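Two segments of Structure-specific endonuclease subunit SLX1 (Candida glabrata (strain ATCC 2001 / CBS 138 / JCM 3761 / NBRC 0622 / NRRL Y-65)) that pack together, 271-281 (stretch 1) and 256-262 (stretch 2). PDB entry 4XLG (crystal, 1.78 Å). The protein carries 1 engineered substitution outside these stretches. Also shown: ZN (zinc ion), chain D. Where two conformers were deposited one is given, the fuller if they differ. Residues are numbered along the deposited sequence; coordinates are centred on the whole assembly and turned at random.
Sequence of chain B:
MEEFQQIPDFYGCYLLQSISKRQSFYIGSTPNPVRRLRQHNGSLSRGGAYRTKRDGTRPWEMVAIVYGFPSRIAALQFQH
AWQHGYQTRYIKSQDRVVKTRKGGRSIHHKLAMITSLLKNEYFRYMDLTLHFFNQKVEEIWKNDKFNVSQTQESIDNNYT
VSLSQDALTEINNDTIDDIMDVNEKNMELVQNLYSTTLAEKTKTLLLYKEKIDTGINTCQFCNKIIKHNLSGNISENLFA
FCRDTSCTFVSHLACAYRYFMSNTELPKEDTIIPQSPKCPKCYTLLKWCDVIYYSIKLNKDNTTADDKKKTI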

# COMPACT_ATOMS: atom_id res chain seq x y z
N THR B 271 -0.09 19.79 2.10
CA THR B 271 -0.11 18.35 2.33
C THR B 271 0.90 18.02 3.42
O THR B 271 1.71 18.86 3.80
CB THR B 271 0.20 17.53 1.02
OG1 THR B 271 1.45 17.97 0.46
CG2 THR B 271 -0.90 17.73 -0.02
N ILE B 272 0.83 16.79 3.89
CA ILE B 272 1.69 16.26 4.97
C ILE B 272 2.66 15.17 4.48
O ILE B 272 3.78 15.05 4.97
CB ILE B 272 0.79 15.63 6.10
CG1 ILE B 272 -0.09 16.70 6.77
CG2 ILE B 272 1.62 14.98 7.16
CD1 ILE B 272 -1.06 16.08 7.77
N ILE B 273 2.19 14.32 3.56
CA ILE B 273 2.96 13.15 3.12
C ILE B 273 3.54 13.44 1.72
O ILE B 273 2.82 13.90 0.86
CB ILE B 273 2.07 11.90 3.06
CG1 ILE B 273 1.39 11.64 4.41
CG2 ILE B 273 2.89 10.67 2.60
CD1 ILE B 273 0.38 10.44 4.30
N PRO B 274 4.84 13.23 1.52
CA PRO B 274 5.42 13.46 0.19
C PRO B 274 4.75 12.58 -0.86
O PRO B 274 4.35 11.46 -0.57
CB PRO B 274 6.89 13.07 0.36
CG PRO B 274 7.15 13.23 1.88
CD PRO B 274 5.85 12.72 2.47
N GLN B 275 4.61 13.11 -2.07
CA GLN B 275 4.07 12.31 -3.17
C GLN B 275 5.09 12.30 -4.29
O GLN B 275 5.49 13.36 -4.77
CB GLN B 275 2.73 12.87 -3.68
CG GLN B 275 2.08 12.01 -4.76
CD GLN B 275 1.56 10.67 -4.22
OE1 GLN B 275 0.57 10.65 -3.50
NE2 GLN B 275 2.19 9.56 -4.61
N SER B 276 5.51 11.11 -4.69
CA SER B 276 6.52 10.93 -5.75
C SER B 276 7.72 11.88 -5.71
O SER B 276 8.00 12.60 -6.66
CB SER B 276 5.86 11.03 -7.13
OG SER B 276 4.77 10.12 -7.18
N PRO B 277 8.43 11.90 -4.58
CA PRO B 277 9.62 12.73 -4.53
C PRO B 277 10.71 12.10 -5.41
O PRO B 277 10.68 10.91 -5.64
CB PRO B 277 10.01 12.72 -3.05
CG PRO B 277 9.50 11.37 -2.56
CD PRO B 277 8.22 11.12 -3.34
N LYS B 278 11.65 12.90 -5.89
CA LYS B 278 12.73 12.35 -6.70
C LYS B 278 14.02 12.34 -5.90
O LYS B 278 14.29 13.25 -5.12
CB LYS B 278 12.94 13.15 -8.00
CG LYS B 278 11.73 13.11 -8.93
N CYS B 279 14.83 11.31 -6.13
CA CYS B 279 16.15 11.27 -5.52
C CYS B 279 16.95 12.52 -5.89
O CYS B 279 17.10 12.84 -7.07
CB CYS B 279 16.90 10.01 -5.96
SG CYS B 279 18.61 9.97 -5.38
N PRO B 280 17.49 13.23 -4.89
CA PRO B 280 18.27 14.44 -5.19
C PRO B 280 19.57 14.16 -5.97
O PRO B 280 20.18 15.09 -6.47
CB PRO B 280 18.59 15.01 -3.80
CG PRO B 280 18.55 13.83 -2.90
CD PRO B 280 17.42 12.97 -3.45
N LYS B 281 19.97 12.89 -6.07
CA LYS B 281 21.21 12.56 -6.76
C LYS B 281 20.98 12.10 -8.20
O LYS B 281 21.57 12.64 -9.13
CB LYS B 281 21.98 11.48 -6.00
CG LYS B 281 22.55 11.93 -4.66
CD LYS B 281 23.97 11.38 -4.44
ZN ZN D . 19.20 7.93 -6.54
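Stretch 2 256-262: AYRYFMS

Residues 256-260 of stretch 2 are helical, in a helix that begins earlier in the chain, and lie against stretch 1, which has neither helix nor strand and runs past it as an irregular chain. The two run in opposite senses: the later residues of stretch 2 meet the start of stretch 1, with the CA of Met261 6.4 Å from the CA of Pro274, while the CA of Phe260 lies 6.2 Å from the CA of Pro277 and Tyr259 reaches on to Pro280. Together they bury 439 Å².

Ala256 (phi/psi -65/-45) makes no contact across the interface, but its O accepts the helical hydrogen bond from Phe260 N at 2.8 Å. Tyr257 (-54/-51; chi1 176°, t; chi2 81°) starts sideways to stretch 1, yet its ring extends far enough for OH to donate a hydrogen bond to the backbone O of Ile272 at 2.6 Å. This is the only hydrogen bond between the stretches; the acceptor lies at the ring edge, near its plane, as suits a phenol donor. Along the same ring, CD1 of Tyr257 packs on CG of Pro274 at 3.7 Å.

Arg258 (-58/-44) is exposed and out of reach of stretch 1. Tyr259 (-68/-46; chi1 177°, t; chi2 78°) points toward stretch 1 but touches it lightly, its CE2 4.3 Å from CB of Pro280.

Phe260 (-65/-33; chi1 -68°, m; chi2 -34°) has the largest area covered by stretch 1, 85 Å². CB of Pro277 sits over one face of its ring, 3.4 Å from the centroid of Phe260 and 10° off the normal, a CH-pi contact. The backbone O of Lys278 approaches CE1 of Phe260 to 3.3 Å, and CD of Pro280 lies at the ring edge, 4.4 Å from the same CE1. Between Lys278 and Pro280 in the chain, the CA-to-CB bond of Cys279 points away from stretch 2, and its SG binds the zinc ion ZN at 2.4 Å.

Met261 (-86/1) donates its N to Tyr257 O at 2.9 Å. With all three chi angles m (-64°, -52°, -71°), its side chain follows stretch 1 back toward its start: SD lies 3.8 Å from CG of Pro274, and CE reaches Thr271, 3.4 Å from its O and 3.6 Å from its OG1. Ser262 lies beyond reach of stretch 1; its OG donates to Tyr259 O at 3.0 Å.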

# COMPACT_ATOMS: atom_id res chain seq x y z
N ALA B 256 15.26 14.13 4.69
CA ALA B 256 14.69 13.91 3.37
C ALA B 256 13.27 14.48 3.35
O ALA B 256 12.89 15.20 2.41
CB ALA B 256 14.69 12.43 3.03
N TYR B 257 12.51 14.19 4.40
CA TYR B 257 11.13 14.68 4.49
C TYR B 257 11.08 16.20 4.34
O TYR B 257 10.30 16.74 3.54
CB TYR B 257 10.50 14.26 5.83
CG TYR B 257 9.12 14.85 5.99
CD1 TYR B 257 8.01 14.25 5.36
CD2 TYR B 257 8.92 16.04 6.72
CE1 TYR B 257 6.71 14.83 5.48
CE2 TYR B 257 7.65 16.59 6.85
CZ TYR B 257 6.55 15.99 6.24
OH TYR B 257 5.30 16.59 6.36
N ARG B 258 11.93 16.87 5.13
CA ARG B 258 12.01 18.33 5.12
C ARG B 258 12.33 18.86 3.73
O ARG B 258 11.71 19.83 3.26
CB ARG B 258 13.06 18.81 6.10
CG ARG B 258 12.53 19.07 7.49
CD ARG B 258 12.49 20.57 7.77
NE ARG B 258 13.83 21.15 7.82
CZ ARG B 258 14.07 22.44 7.98
NH1 ARG B 258 13.06 23.29 8.10
NH2 ARG B 258 15.32 22.87 8.02
N TYR B 259 13.28 18.22 3.07
CA TYR B 259 13.68 18.66 1.76
C TYR B 259 12.58 18.45 0.73
O TYR B 259 12.31 19.34 -0.09
CB TYR B 259 14.96 17.92 1.35
CG TYR B 259 15.42 18.26 -0.05
CD1 TYR B 259 16.08 19.46 -0.31
CD2 TYR B 259 15.17 17.39 -1.11
CE1 TYR B 259 16.48 19.77 -1.58
CE2 TYR B 259 15.58 17.70 -2.40
CZ TYR B 259 16.24 18.88 -2.62
OH TYR B 259 16.64 19.19 -3.90
N PHE B 260 11.96 17.27 0.76
CA PHE B 260 10.92 16.98 -0.21
C PHE B 260 9.71 17.88 -0.03
O PHE B 260 9.03 18.21 -1.00
CB PHE B 260 10.48 15.51 -0.12
CG PHE B 260 11.53 14.54 -0.56
CD1 PHE B 260 12.41 14.86 -1.59
CD2 PHE B 260 11.66 13.31 0.06
CE1 PHE B 260 13.39 13.95 -2.00
CE2 PHE B 260 12.63 12.40 -0.34
CZ PHE B 260 13.49 12.71 -1.37
N MET B 261 9.42 18.28 1.21
CA MET B 261 8.23 19.09 1.48
C MET B 261 8.47 20.58 1.29
O MET B 261 7.57 21.40 1.49
CB MET B 261 7.70 18.78 2.89
CG MET B 261 7.21 17.35 3.04
SD MET B 261 6.00 16.81 1.78
CE MET B 261 4.54 17.75 2.28
N SER B 262 9.69 20.94 0.91
CA SER B 262 9.96 22.31 0.56
C SER B 262 10.21 22.43 -0.93
O SER B 262 10.18 23.54 -1.48
CB SER B 262 11.15 22.84 1.34
OG SER B 262 12.30 22.19 0.88